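Local structure of conserved exported protein (Bacteroides fragilis, 3CLW) at residues 84-92 with 193-201; 68-78 with 106-114. The protein is of unknown function but probably hydrolyses O-glycosidic bonds, as glycoside hydrolases of family 30 do. All coordinates share one frame; numbering follows the deposited sequence.

Contact 1 (84-92 with 193-201)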
ATOM      1  N   GLU A  84     -19.654  -1.431  19.757  1.00 39.25           N
ATOM      2  CA  GLU A  84     -18.352  -1.150  19.141  1.00 38.91           C
ATOM      3  C   GLU A  84     -17.848  -2.305  18.280  1.00 38.97           C
ATOM      4  O   GLU A  84     -18.572  -3.279  18.050  1.00 38.87           O
ATOM      5  CB  GLU A  84     -17.334  -0.832  20.237  1.00 39.08           C
ATOM      6  CG  GLU A  84     -17.228   0.648  20.581  1.00 38.63           C
ATOM      7  CD  GLU A  84     -16.508   1.478  19.485  1.00 36.91           C
ATOM      8  OE1 GLU A  84     -16.160   0.931  18.423  1.00 33.77           O
ATOM      9  OE2 GLU A  84     -16.304   2.693  19.682  1.00 39.12           O
ATOM     10  N   VAL A  85     -16.613  -2.188  17.791  1.00 38.47           N
ATOM     11  CA  VAL A  85     -15.921  -3.293  17.120  1.00 37.84           C
ATOM     12  C   VAL A  85     -16.116  -4.567  17.946  1.00 38.27           C
ATOM     13  O   VAL A  85     -15.922  -4.572  19.180  1.00 38.00           O
ATOM     14  CB  VAL A  85     -14.405  -2.972  16.945  1.00 38.15           C
ATOM     15  CG1 VAL A  85     -13.640  -4.125  16.276  1.00 35.74           C
ATOM     16  CG2 VAL A  85     -14.237  -1.672  16.140  1.00 38.21           C
ATOM     17  N   ASP A  86     -16.515  -5.638  17.265  1.00 39.01           N
ATOM     18  CA  ASP A  86     -17.024  -6.842  17.945  1.00 39.79           C
ATOM     19  C   ASP A  86     -15.973  -7.913  18.287  1.00 40.37           C
ATOM     20  O   ASP A  86     -16.324  -9.020  18.697  1.00 41.71           O
ATOM     21  CB  ASP A  86     -18.210  -7.451  17.165  1.00 39.18           C
ATOM     22  CG  ASP A  86     -17.825  -7.973  15.784  1.00 40.20           C
ATOM     23  OD1 ASP A  86     -16.638  -8.236  15.502  1.00 41.83           O
ATOM     24  OD2 ASP A  86     -18.736  -8.133  14.948  1.00 41.21           O
ATOM     25  N   ASN A  87     -14.693  -7.587  18.137  1.00 40.09           N
ATOM     26  CA  ASN A  87     -13.643  -8.554  18.382  1.00 39.68           C
ATOM     27  C   ASN A  87     -12.388  -7.845  18.886  1.00 39.49           C
ATOM     28  O   ASN A  87     -12.215  -6.612  18.710  1.00 39.30           O
ATOM     29  CB  ASN A  87     -13.340  -9.327  17.093  1.00 39.52           C
ATOM     30  CG  ASN A  87     -12.748  -8.447  16.034  1.00 40.09           C
ATOM     31  OD1 ASN A  87     -11.544  -8.201  16.040  1.00 38.19           O
ATOM     32  ND2 ASN A  87     -13.591  -7.942  15.118  1.00 38.18           N
ATOM     33  N   SER A  88     -11.508  -8.628  19.501  1.00 37.83           N
ATOM     34  CA  SER A  88     -10.369  -8.079  20.207  1.00 36.09           C
ATOM     35  C   SER A  88      -9.183  -7.760  19.313  1.00 35.29           C
ATOM     36  O   SER A  88      -8.348  -6.931  19.682  1.00 34.76           O
ATOM     37  CB  SER A  88      -9.954  -8.990  21.365  1.00 35.94           C
ATOM     38  OG  SER A  88      -9.493 -10.223  20.875  1.00 36.34           O
ATOM     39  N   TRP A  89      -9.094  -8.407  18.154  1.00 34.74           N
ATOM     40  CA  TRP A  89      -8.011  -8.122  17.212  1.00 34.94           C
ATOM     41  C   TRP A  89      -8.060  -6.679  16.661  1.00 35.15           C
ATOM     42  O   TRP A  89      -7.033  -6.015  16.509  1.00 34.31           O
ATOM     43  CB  TRP A  89      -8.105  -9.069  16.028  1.00 34.89           C
ATOM     44  CG  TRP A  89      -7.521 -10.442  16.228  1.00 36.02           C
ATOM     45  CD1 TRP A  89      -8.212 -11.630  16.321  1.00 34.21           C
ATOM     46  CD2 TRP A  89      -6.129 -10.774  16.315  1.00 35.33           C
ATOM     47  NE1 TRP A  89      -7.324 -12.677  16.476  1.00 35.84           N
ATOM     48  CE2 TRP A  89      -6.043 -12.183  16.467  1.00 35.32           C
ATOM     49  CE3 TRP A  89      -4.938 -10.018  16.287  1.00 34.76           C
ATOM     50  CZ2 TRP A  89      -4.818 -12.846  16.576  1.00 34.04           C
ATOM     51  CZ3 TRP A  89      -3.727 -10.675  16.387  1.00 33.41           C
ATOM     52  CH2 TRP A  89      -3.676 -12.076  16.536  1.00 34.07           C
ATOM     53  N   ASN A  90      -9.279  -6.230  16.341  1.00 35.14           N
ATOM     54  CA  ASN A  90      -9.484  -5.080  15.467  1.00 34.42           C
ATOM     55  C   ASN A  90      -9.838  -3.790  16.189  1.00 34.34           C
ATOM     56  O   ASN A  90     -10.060  -2.764  15.540  1.00 34.68           O
ATOM     57  CB  ASN A  90     -10.546  -5.404  14.428  1.00 34.53           C
ATOM     58  CG  ASN A  90     -10.120  -6.519  13.492  1.00 33.82           C
ATOM     59  OD1 ASN A  90      -9.016  -7.018  13.569  1.00 31.00           O
ATOM     60  ND2 ASN A  90     -11.002  -6.904  12.613  1.00 35.54           N
ATOM     61  N   ARG A  91      -9.885  -3.854  17.520  1.00 33.57           N
ATOM     62  CA  ARG A  91     -10.078  -2.684  18.372  1.00 33.87           C
ATOM     63  C   ARG A  91      -8.771  -1.915  18.481  1.00 33.99           C
ATOM     64  O   ARG A  91      -7.685  -2.510  18.413  1.00 33.91           O
ATOM     65  CB  ARG A  91     -10.530  -3.118  19.775  1.00 33.88           C
ATOM     66  CG  ARG A  91     -12.023  -3.416  19.851  1.00 35.20           C
ATOM     67  CD  ARG A  91     -12.384  -4.141  21.147  1.00 34.23           C
ATOM     68  NE  ARG A  91     -13.703  -4.744  21.026  1.00 35.49           N
ATOM     69  CZ  ARG A  91     -14.061  -5.902  21.590  1.00 35.89           C
ATOM     70  NH1 ARG A  91     -13.213  -6.634  22.331  1.00 31.98           N
ATOM     71  NH2 ARG A  91     -15.279  -6.326  21.393  1.00 29.80           N
ATOM     72  N   THR A  92      -8.879  -0.597  18.646  1.00 33.82           N
ATOM     73  CA  THR A  92      -7.705   0.279  18.766  1.00 32.87           C
ATOM     74  C   THR A  92      -7.824   1.145  20.003  1.00 32.83           C
ATOM     75  O   THR A  92      -8.936   1.554  20.370  1.00 33.57           O
ATOM     76  CB  THR A  92      -7.540   1.238  17.517  1.00 32.92           C
ATOM     77  OG1 THR A  92      -8.618   2.194  17.474  1.00 32.81           O
ATOM     78  CG2 THR A  92      -7.558   0.468  16.220  1.00 31.46           C
ATOM     79  N   ALA A 193     -23.046  -1.045   8.204  1.00 43.41           N
ATOM     80  CA  ALA A 193     -23.371  -2.481   8.145  1.00 44.55           C
ATOM     81  C   ALA A 193     -22.268  -3.450   8.689  1.00 44.72           C
ATOM     82  O   ALA A 193     -22.392  -4.680   8.545  1.00 44.75           O
ATOM     83  CB  ALA A 193     -23.734  -2.869   6.696  1.00 44.89           C
ATOM     84  N   ASN A 194     -21.216  -2.911   9.310  1.00 44.02           N
ATOM     85  CA  ASN A 194     -20.013  -3.696   9.600  1.00 44.00           C
ATOM     86  C   ASN A 194     -19.483  -3.341  10.983  1.00 43.58           C
ATOM     87  O   ASN A 194     -19.102  -2.207  11.228  1.00 44.36           O
ATOM     88  CB  ASN A 194     -18.972  -3.423   8.484  1.00 44.34           C
ATOM     89  CG  ASN A 194     -17.613  -4.151   8.698  1.00 44.05           C
ATOM     90  OD1 ASN A 194     -17.259  -4.544   9.799  1.00 45.88           O
ATOM     91  ND2 ASN A 194     -16.852  -4.285   7.623  1.00 41.92           N
ATOM     92  N   SER A 195     -19.492  -4.296  11.906  1.00 42.71           N
ATOM     93  CA  SER A 195     -18.989  -4.039  13.243  1.00 41.05           C
ATOM     94  C   SER A 195     -17.723  -4.850  13.509  1.00 39.48           C
ATOM     95  O   SER A 195     -17.275  -4.950  14.647  1.00 37.98           O
ATOM     96  CB  SER A 195     -20.053  -4.379  14.282  1.00 42.22           C
ATOM     97  OG  SER A 195     -20.388  -5.745  14.156  1.00 44.50           O
ATOM     98  N   PHE A 196     -17.158  -5.414  12.446  1.00 38.44           N
ATOM     99  CA  PHE A 196     -15.905  -6.198  12.518  1.00 39.14           C
ATOM    100  C   PHE A 196     -14.668  -5.285  12.699  1.00 38.81           C
ATOM    101  O   PHE A 196     -13.569  -5.739  12.985  1.00 39.69           O
ATOM    102  CB  PHE A 196     -15.812  -7.084  11.240  1.00 39.11           C
ATOM    103  CG  PHE A 196     -14.546  -7.924  11.126  1.00 40.12           C
ATOM    104  CD1 PHE A 196     -14.303  -8.986  12.004  1.00 43.28           C
ATOM    105  CD2 PHE A 196     -13.618  -7.669  10.111  1.00 43.12           C
ATOM    106  CE1 PHE A 196     -13.124  -9.765  11.895  1.00 42.80           C
ATOM    107  CE2 PHE A 196     -12.449  -8.439   9.987  1.00 43.40           C
ATOM    108  CZ  PHE A 196     -12.210  -9.491  10.886  1.00 41.23           C
ATOM    109  N   GLN A 197     -14.884  -3.977  12.605  1.00 38.98           N
ATOM    110  CA  GLN A 197     -13.851  -3.031  12.214  1.00 38.82           C
ATOM    111  C   GLN A 197     -14.350  -1.585  12.355  1.00 38.15           C
ATOM    112  O   GLN A 197     -15.517  -1.310  12.085  1.00 37.98           O
ATOM    113  CB  GLN A 197     -13.574  -3.266  10.729  1.00 38.53           C
ATOM    114  CG  GLN A 197     -12.313  -2.754  10.315  1.00 39.97           C
ATOM    115  CD  GLN A 197     -12.224  -2.526   8.818  1.00 37.73           C
ATOM    116  OE1 GLN A 197     -12.579  -3.380   8.020  1.00 32.77           O
ATOM    117  NE2 GLN A 197     -11.649  -1.396   8.447  1.00 33.09           N
ATOM    118  N   GLU A 198     -13.445  -0.674  12.722  1.00 37.71           N
ATOM    119  CA  GLU A 198     -13.680   0.772  12.663  1.00 37.03           C
ATOM    120  C   GLU A 198     -13.902   1.258  11.226  1.00 36.39           C
ATOM    121  O   GLU A 198     -13.285   0.762  10.285  1.00 36.13           O
ATOM    122  CB  GLU A 198     -12.490   1.528  13.253  1.00 37.44           C
ATOM    123  CG  GLU A 198     -12.197   1.211  14.713  1.00 37.01           C
ATOM    124  CD  GLU A 198     -10.989   1.944  15.270  1.00 37.41           C
ATOM    125  OE1 GLU A 198     -10.829   1.940  16.522  1.00 37.36           O
ATOM    126  OE2 GLU A 198     -10.197   2.528  14.473  1.00 36.05           O
ATOM    127  N   GLY A 199     -14.783   2.239  11.051  1.00 36.33           N
ATOM    128  CA  GLY A 199     -15.051   2.752   9.706  1.00 35.89           C
ATOM    129  C   GLY A 199     -15.996   3.920   9.669  1.00 36.35           C
ATOM    130  O   GLY A 199     -16.718   4.195  10.640  1.00 36.72           O
ATOM    131  N   SER A 200     -15.967   4.630   8.548  1.00 37.08           N
ATOM    132  CA  SER A 200     -16.999   5.609   8.192  1.00 37.21           C
ATOM    133  C   SER A 200     -17.117   5.904   6.693  1.00 36.84           C
ATOM    134  O   SER A 200     -16.132   6.168   6.005  1.00 36.65           O
ATOM    135  CB  SER A 200     -16.844   6.934   8.947  1.00 37.65           C
ATOM    136  OG  SER A 200     -18.006   7.748   8.703  1.00 38.71           O
ATOM    137  N   PHE A 201     -18.352   5.859   6.214  1.00 37.02           N
ATOM    138  CA  PHE A 201     -18.751   6.493   4.964  1.00 36.81           C
ATOM    139  C   PHE A 201     -18.376   7.970   5.026  1.00 36.28           C
ATOM    140  O   PHE A 201     -18.328   8.550   6.102  1.00 37.00           O
ATOM    141  CB  PHE A 201     -20.273   6.355   4.790  1.00 36.71           C
ATOM    142  CG  PHE A 201     -20.822   7.075   3.582  1.00 37.87           C
ATOM    143  CD1 PHE A 201     -20.650   6.545   2.301  1.00 37.53           C
ATOM    144  CD2 PHE A 201     -21.512   8.268   3.723  1.00 38.49           C
ATOM    145  CE1 PHE A 201     -21.162   7.195   1.193  1.00 37.33           C
ATOM    146  CE2 PHE A 201     -22.029   8.926   2.603  1.00 37.43           C
ATOM    147  CZ  PHE A 201     -21.852   8.382   1.344  1.00 37.63           C
TER
HETATM  148  O   HOH W   1     -10.507  -1.506  13.364  1.00 28.64           O
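The backbone O of Phe196 receives the side-chain amides of Asn87 and Asn90 together, joining two long loops that follow strands 68-71 and 178-182 of a TIM barrel. Neither segment is helix or strand, so the link illustrates how irregular loops over a barrel can be tied largely through side chains.

The hydrogen bonds of the side-chain amides come first. Asn90 ND2 lies 2.8 Å from Phe196 O along a nearly straight N-H (166°), while Asn87 ND2, at 3.1 Å from the same Phe196 O, arrives from the opposite face of the carbonyl plane. Asn90 ND2 is also set over one face of the Phe196 ring, toward the rim, with the amide and ring planes 78° apart. The Asn87 amide is fixed further within its own loop: ND2 donates to Asp86 OD1, and OD1 accepts from Asn90 N, an Asx motif that probably helps to hold both asparagines against one carbonyl.

Asp86 and Ser195 make a second pair of bonds. Asp86 N meets Ser195 O at 2.8 Å, and Ser195 OG donates to Asp86 OD2 at 3.0 Å from above the carboxylate plane. The Asp86 carboxylate reaches back to Ser195 because chi1 of 65° folds it between its own N and carbonyl carbon.

Apolar packing is centred on Val85: CG1 lies against Phe196 O, and CG2 is 3.8 Å from Glu198 CG. Beyond it, the very short approach of Glu198 OE1 to Thr92 OG1 is doubtful in length. A water takes the N-H of Glu198 N at 3.1 Å and donates to Asn90 O at 2.6 Å.

Contact 2 (68-78 with 106-114)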
ATOM      1  N   TRP A  68       5.787   3.071   5.782  1.00 30.07           N
ATOM      2  CA  TRP A  68       5.047   2.186   6.722  1.00 30.30           C
ATOM      3  C   TRP A  68       3.771   2.903   7.129  1.00 30.03           C
ATOM      4  O   TRP A  68       3.825   4.077   7.519  1.00 29.41           O
ATOM      5  CB  TRP A  68       5.891   1.866   7.963  1.00 28.90           C
ATOM      6  CG  TRP A  68       5.279   0.897   9.005  1.00 29.07           C
ATOM      7  CD1 TRP A  68       5.054   1.153  10.343  1.00 27.66           C
ATOM      8  CD2 TRP A  68       4.895  -0.464   8.791  1.00 28.48           C
ATOM      9  NE1 TRP A  68       4.559   0.039  10.972  1.00 29.47           N
ATOM     10  CE2 TRP A  68       4.452  -0.977  10.043  1.00 30.61           C
ATOM     11  CE3 TRP A  68       4.869  -1.304   7.660  1.00 29.32           C
ATOM     12  CZ2 TRP A  68       3.958  -2.293  10.188  1.00 28.38           C
ATOM     13  CZ3 TRP A  68       4.389  -2.624   7.805  1.00 29.17           C
ATOM     14  CH2 TRP A  68       3.937  -3.100   9.067  1.00 27.97           C
ATOM     15  N   ARG A  69       2.629   2.230   6.985  1.00 29.96           N
ATOM     16  CA  ARG A  69       1.363   2.881   7.306  1.00 31.16           C
ATOM     17  C   ARG A  69       0.922   2.527   8.744  1.00 31.55           C
ATOM     18  O   ARG A  69       0.708   1.352   9.067  1.00 31.66           O
ATOM     19  CB  ARG A  69       0.271   2.532   6.294  1.00 30.89           C
ATOM     20  CG  ARG A  69       0.554   2.958   4.840  1.00 33.86           C
ATOM     21  CD  ARG A  69      -0.500   2.405   3.857  1.00 32.42           C
ATOM     22  NE  ARG A  69      -1.864   2.781   4.248  1.00 33.90           N
ATOM     23  CZ  ARG A  69      -2.541   3.831   3.767  1.00 33.19           C
ATOM     24  NH1 ARG A  69      -2.024   4.637   2.830  1.00 31.64           N
ATOM     25  NH2 ARG A  69      -3.762   4.060   4.222  1.00 31.66           N
ATOM     26  N   VAL A  70       0.800   3.555   9.586  1.00 30.95           N
ATOM     27  CA  VAL A  70       0.421   3.407  10.984  1.00 30.34           C
ATOM     28  C   VAL A  70      -1.064   3.789  11.223  1.00 31.18           C
ATOM     29  O   VAL A  70      -1.492   4.912  10.911  1.00 30.68           O
ATOM     30  CB  VAL A  70       1.382   4.237  11.883  1.00 30.02           C
ATOM     31  CG1 VAL A  70       0.952   4.207  13.371  1.00 30.73           C
ATOM     32  CG2 VAL A  70       2.790   3.726  11.708  1.00 27.90           C
ATOM     33  N   ASN A  71      -1.828   2.845  11.760  1.00 30.48           N
ATOM     34  CA  ASN A  71      -3.229   3.061  12.111  1.00 31.01           C
ATOM     35  C   ASN A  71      -3.347   3.793  13.446  1.00 31.41           C
ATOM     36  O   ASN A  71      -3.190   3.201  14.523  1.00 31.07           O
ATOM     37  CB  ASN A  71      -3.985   1.711  12.194  1.00 30.57           C
ATOM     38  CG  ASN A  71      -5.507   1.885  12.388  1.00 32.02           C
ATOM     39  OD1 ASN A  71      -6.165   1.016  12.935  1.00 34.74           O
ATOM     40  ND2 ASN A  71      -6.048   3.002  11.960  1.00 32.12           N
ATOM     41  N   ILE A  72      -3.631   5.089  13.358  1.00 31.83           N
ATOM     42  CA  ILE A  72      -3.911   5.890  14.523  1.00 31.12           C
ATOM     43  C   ILE A  72      -5.300   5.481  15.011  1.00 31.45           C
ATOM     44  O   ILE A  72      -6.298   5.584  14.279  1.00 32.07           O
ATOM     45  CB  ILE A  72      -3.816   7.397  14.196  1.00 31.19           C
ATOM     46  CG1 ILE A  72      -2.381   7.753  13.734  1.00 30.89           C
ATOM     47  CG2 ILE A  72      -4.233   8.232  15.379  1.00 28.50           C
ATOM     48  CD1 ILE A  72      -1.264   7.425  14.739  1.00 29.39           C
ATOM     49  N   GLY A  73      -5.343   4.967  16.236  1.00 31.56           N
ATOM     50  CA  GLY A  73      -6.571   4.451  16.815  1.00 30.89           C
ATOM     51  C   GLY A  73      -7.643   5.480  17.161  1.00 30.54           C
ATOM     52  O   GLY A  73      -7.360   6.645  17.423  1.00 29.77           O
ATOM     53  N   ALA A  74      -8.874   5.002  17.224  1.00 31.20           N
ATOM     54  CA  ALA A  74     -10.061   5.831  17.370  1.00 31.62           C
ATOM     55  C   ALA A  74     -10.715   5.460  18.690  1.00 32.28           C
ATOM     56  O   ALA A  74     -11.748   6.025  19.058  1.00 33.16           O
ATOM     57  CB  ALA A  74     -11.014   5.589  16.186  1.00 31.02           C
ATOM     58  N   GLY A  75     -10.114   4.491  19.395  1.00 32.18           N
ATOM     59  CA  GLY A  75     -10.516   4.148  20.749  1.00 31.05           C
ATOM     60  C   GLY A  75     -11.670   3.172  20.870  1.00 32.06           C
ATOM     61  O   GLY A  75     -12.382   3.161  21.870  1.00 31.47           O
ATOM     62  N   SER A  76     -11.874   2.343  19.865  1.00 32.19           N
ATOM     63  CA  SER A  76     -12.876   1.315  19.999  1.00 33.40           C
ATOM     64  C   SER A  76     -12.504   0.329  21.139  1.00 34.08           C
ATOM     65  O   SER A  76     -13.351  -0.379  21.649  1.00 34.59           O
ATOM     66  CB  SER A  76     -13.059   0.571  18.678  1.00 33.08           C
ATOM     67  OG  SER A  76     -11.835   0.105  18.177  1.00 34.53           O
ATOM     68  N   TYR A  77     -11.244   0.325  21.550  1.00 34.31           N
ATOM     69  CA  TYR A  77     -10.824  -0.470  22.692  1.00 34.73           C
ATOM     70  C   TYR A  77     -11.293   0.137  24.021  1.00 34.97           C
ATOM     71  O   TYR A  77     -11.905  -0.560  24.829  1.00 35.71           O
ATOM     72  CB  TYR A  77      -9.300  -0.699  22.698  1.00 34.65           C
ATOM     73  CG  TYR A  77      -8.825  -1.413  23.952  1.00 36.81           C
ATOM     74  CD1 TYR A  77      -8.884  -2.805  24.040  1.00 35.46           C
ATOM     75  CD2 TYR A  77      -8.343  -0.697  25.062  1.00 35.22           C
ATOM     76  CE1 TYR A  77      -8.461  -3.479  25.177  1.00 34.50           C
ATOM     77  CE2 TYR A  77      -7.935  -1.353  26.201  1.00 37.38           C
ATOM     78  CZ  TYR A  77      -7.995  -2.769  26.258  1.00 37.83           C
ATOM     79  OH  TYR A  77      -7.567  -3.473  27.406  1.00 39.07           O
ATOM     80  N   GLU A  78     -10.994   1.414  24.284  1.00 35.28           N
ATOM     81  CA  GLU A  78     -11.526   2.072  25.505  1.00 35.31           C
ATOM     82  C   GLU A  78     -13.072   2.056  25.537  1.00 35.47           C
ATOM     83  O   GLU A  78     -13.658   2.031  26.598  1.00 35.98           O
ATOM     84  CB  GLU A  78     -11.069   3.540  25.614  1.00 35.36           C
ATOM     85  CG  GLU A  78      -9.593   3.763  25.912  1.00 35.69           C
ATOM     86  CD  GLU A  78      -8.742   3.842  24.646  1.00 38.35           C
ATOM     87  OE1 GLU A  78      -9.211   3.375  23.565  1.00 38.74           O
ATOM     88  OE2 GLU A  78      -7.607   4.381  24.736  1.00 38.30           O
ATOM     89  N   LYS A 106      -0.079   4.771  24.827  1.00 31.90           N
ATOM     90  CA  LYS A 106      -0.945   3.789  24.186  1.00 31.17           C
ATOM     91  C   LYS A 106      -0.409   3.407  22.787  1.00 30.81           C
ATOM     92  O   LYS A 106       0.539   4.014  22.314  1.00 29.35           O
ATOM     93  CB  LYS A 106      -2.366   4.357  24.106  1.00 31.93           C
ATOM     94  CG  LYS A 106      -2.941   4.686  25.517  1.00 32.88           C
ATOM     95  CD  LYS A 106      -4.281   5.396  25.414  1.00 35.14           C
ATOM     96  CE  LYS A 106      -5.133   5.290  26.718  1.00 35.92           C
ATOM     97  NZ  LYS A 106      -6.451   6.050  26.476  1.00 37.31           N
ATOM     98  N   GLN A 107      -1.010   2.406  22.134  1.00 30.26           N
ATOM     99  CA  GLN A 107      -0.526   1.940  20.824  1.00 30.67           C
ATOM    100  C   GLN A 107       0.963   1.498  20.890  1.00 31.15           C
ATOM    101  O   GLN A 107       1.732   1.710  19.932  1.00 30.69           O
ATOM    102  CB  GLN A 107      -0.766   3.012  19.732  1.00 30.03           C
ATOM    103  CG  GLN A 107      -2.272   3.404  19.643  1.00 31.17           C
ATOM    104  CD  GLN A 107      -2.726   3.935  18.272  1.00 31.79           C
ATOM    105  OE1 GLN A 107      -3.124   5.086  18.159  1.00 32.78           O
ATOM    106  NE2 GLN A 107      -2.711   3.083  17.242  1.00 33.27           N
ATOM    107  N   ALA A 108       1.349   0.883  22.029  1.00 30.79           N
ATOM    108  CA  ALA A 108       2.746   0.514  22.316  1.00 30.54           C
ATOM    109  C   ALA A 108       3.315  -0.463  21.294  1.00 30.28           C
ATOM    110  O   ALA A 108       4.430  -0.260  20.793  1.00 30.62           O
ATOM    111  CB  ALA A 108       2.874  -0.064  23.739  1.00 30.14           C
ATOM    112  N   GLY A 109       2.538  -1.490  20.940  1.00 29.40           N
ATOM    113  CA  GLY A 109       3.001  -2.486  19.990  1.00 30.36           C
ATOM    114  C   GLY A 109       3.322  -1.843  18.642  1.00 30.75           C
ATOM    115  O   GLY A 109       4.320  -2.152  18.008  1.00 31.07           O
ATOM    116  N   GLN A 110       2.461  -0.935  18.213  1.00 30.98           N
ATOM    117  CA  GLN A 110       2.681  -0.215  16.958  1.00 30.94           C
ATOM    118  C   GLN A 110       3.881   0.736  17.033  1.00 30.63           C
ATOM    119  O   GLN A 110       4.619   0.880  16.047  1.00 31.55           O
ATOM    120  CB  GLN A 110       1.419   0.527  16.547  1.00 31.12           C
ATOM    121  CG  GLN A 110       0.335  -0.364  16.041  1.00 30.24           C
ATOM    122  CD  GLN A 110      -0.989   0.377  15.996  1.00 32.80           C
ATOM    123  OE1 GLN A 110      -1.731   0.365  16.977  1.00 35.07           O
ATOM    124  NE2 GLN A 110      -1.277   1.049  14.872  1.00 26.79           N
ATOM    125  N   GLN A 111       4.097   1.341  18.201  1.00 29.98           N
ATOM    126  CA  GLN A 111       5.274   2.190  18.383  1.00 29.83           C
ATOM    127  C   GLN A 111       6.558   1.380  18.352  1.00 30.90           C
ATOM    128  O   GLN A 111       7.560   1.856  17.852  1.00 31.88           O
ATOM    129  CB  GLN A 111       5.203   3.017  19.659  1.00 29.83           C
ATOM    130  CG  GLN A 111       4.028   4.028  19.708  1.00 27.33           C
ATOM    131  CD  GLN A 111       4.074   4.855  20.960  1.00 27.33           C
ATOM    132  OE1 GLN A 111       5.095   5.445  21.281  1.00 30.09           O
ATOM    133  NE2 GLN A 111       2.994   4.881  21.694  1.00 28.10           N
ATOM    134  N   TRP A 112       6.527   0.152  18.868  1.00 32.03           N
ATOM    135  CA  TRP A 112       7.665  -0.764  18.732  1.00 31.60           C
ATOM    136  C   TRP A 112       8.036  -0.938  17.245  1.00 30.85           C
ATOM    137  O   TRP A 112       9.193  -0.872  16.901  1.00 30.48           O
ATOM    138  CB  TRP A 112       7.407  -2.154  19.399  1.00 31.76           C
ATOM    139  CG  TRP A 112       8.640  -2.972  19.325  1.00 30.62           C
ATOM    140  CD1 TRP A 112       9.685  -2.974  20.230  1.00 31.15           C
ATOM    141  CD2 TRP A 112       9.035  -3.836  18.255  1.00 28.82           C
ATOM    142  NE1 TRP A 112      10.694  -3.800  19.783  1.00 29.70           N
ATOM    143  CE2 TRP A 112      10.322  -4.340  18.576  1.00 31.39           C
ATOM    144  CE3 TRP A 112       8.431  -4.233  17.051  1.00 31.51           C
ATOM    145  CZ2 TRP A 112      11.005  -5.242  17.743  1.00 30.67           C
ATOM    146  CZ3 TRP A 112       9.097  -5.133  16.243  1.00 31.05           C
ATOM    147  CH2 TRP A 112      10.392  -5.601  16.581  1.00 31.78           C
ATOM    148  N   PHE A 113       7.045  -1.220  16.400  1.00 31.17           N
ATOM    149  CA  PHE A 113       7.245  -1.350  14.946  1.00 31.27           C
ATOM    150  C   PHE A 113       7.836  -0.112  14.283  1.00 31.17           C
ATOM    151  O   PHE A 113       8.727  -0.219  13.439  1.00 32.08           O
ATOM    152  CB  PHE A 113       5.967  -1.796  14.226  1.00 31.81           C
ATOM    153  CG  PHE A 113       5.849  -3.249  14.135  1.00 32.34           C
ATOM    154  CD1 PHE A 113       5.211  -3.973  15.147  1.00 32.71           C
ATOM    155  CD2 PHE A 113       6.445  -3.921  13.091  1.00 33.54           C
ATOM    156  CE1 PHE A 113       5.165  -5.348  15.103  1.00 34.68           C
ATOM    157  CE2 PHE A 113       6.393  -5.290  13.030  1.00 36.30           C
ATOM    158  CZ  PHE A 113       5.753  -6.009  14.042  1.00 36.06           C
ATOM    159  N   MET A 114       7.358   1.066  14.672  1.00 31.20           N
ATOM    160  CA  MET A 114       7.996   2.337  14.217  1.00 28.84           C
ATOM    161  C   MET A 114       9.478   2.358  14.570  1.00 30.02           C
ATOM    162  O   MET A 114      10.320   2.639  13.720  1.00 30.28           O
ATOM    163  CB  MET A 114       7.269   3.560  14.784  1.00 28.92           C
ATOM    164  CG  MET A 114       5.793   3.699  14.311  1.00 27.80           C
ATOM    165  SD  MET A 114       4.869   5.085  15.039  1.00 21.74           S
ATOM    166  CE  MET A 114       5.759   6.453  14.312  1.00 28.18           C
TER
HETATM  167  O   HOH W   2       3.487   0.303  13.658  1.00 32.54           O
HETATM  168  O   HOH W   3      -4.832   7.291  18.809  1.00 29.80           O
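Gln107 and Gln110 turn their amides onto one target, the backbone O of Asn71, but at different inclinations. Gln107 NE2, 2.8 Å from Asn71 O, lies in the carbonyl plane and keeps that oxygen within its own amide plane; Gln110 NE2, 2.9 Å from Asn71 O, is tilted out of the carbonyl plane. The second N-H of Gln107 goes to Gln110 OE1, and Gln110 NE2 also donates to Asp26 OD2, which probably fixes the rotation of both amides. Gln107 OE1 accepts from Gly73 N at 2.9 Å, with the donor above the amide plane, and takes a water that also donates to Gly73 O. Gln107 occupies the N-cap position of its helix, its side chain reaching Asn71 and Gly73 as well as Gln110.

This is strand-to-helix packing of a beta-alpha unit in the TIM barrel. Strand 68-71 and helix 108-114 run almost antiparallel (164°), their axes 9.7 Å apart at closest approach.

Further along, hydrophobic side chains pack between strand and helix. Val70 and Met114 meet at about a right angle, with Val70 CG2 4.0 Å from Met114 CG, whereas Trp68 and Phe113 slant across one another, with Trp68 CZ2 4.2 Å from Phe113 CD2. Trp68 NE1 donates to a water oxygen 2.9 Å away at the ring edge, which in turn donates to Gln110 O. At the loop end, Glu78 and extended Lys106 form a salt bridge from opposite directions: bent at chi2 (89°), Glu78 offers the anti lone pair of OE2 to Lys106 NZ at 2.7 Å, while Cys94 N donates to the same OE2.

From the N terminus the chain leaves strand 68-71 and enters the long connection to helix 108-119, which carries 84-92 on its way. Contact 2 closes this connection where 106-114 comes back against 68-78. Contact 1 closes a much longer loop, from 84-92 to 193-201, past strand 178-182 and before helix 204-221. The two contacts therefore cross: 84-92 lies inside the loop of contact 2, and 106-114 inside that of contact 1. They also touch, through Glu198 OE1 with Ser76 OG and Thr92 OG1 with Ala74 N, tying a strand-helix unit to a loop that begins two barrel strands further along the sheet.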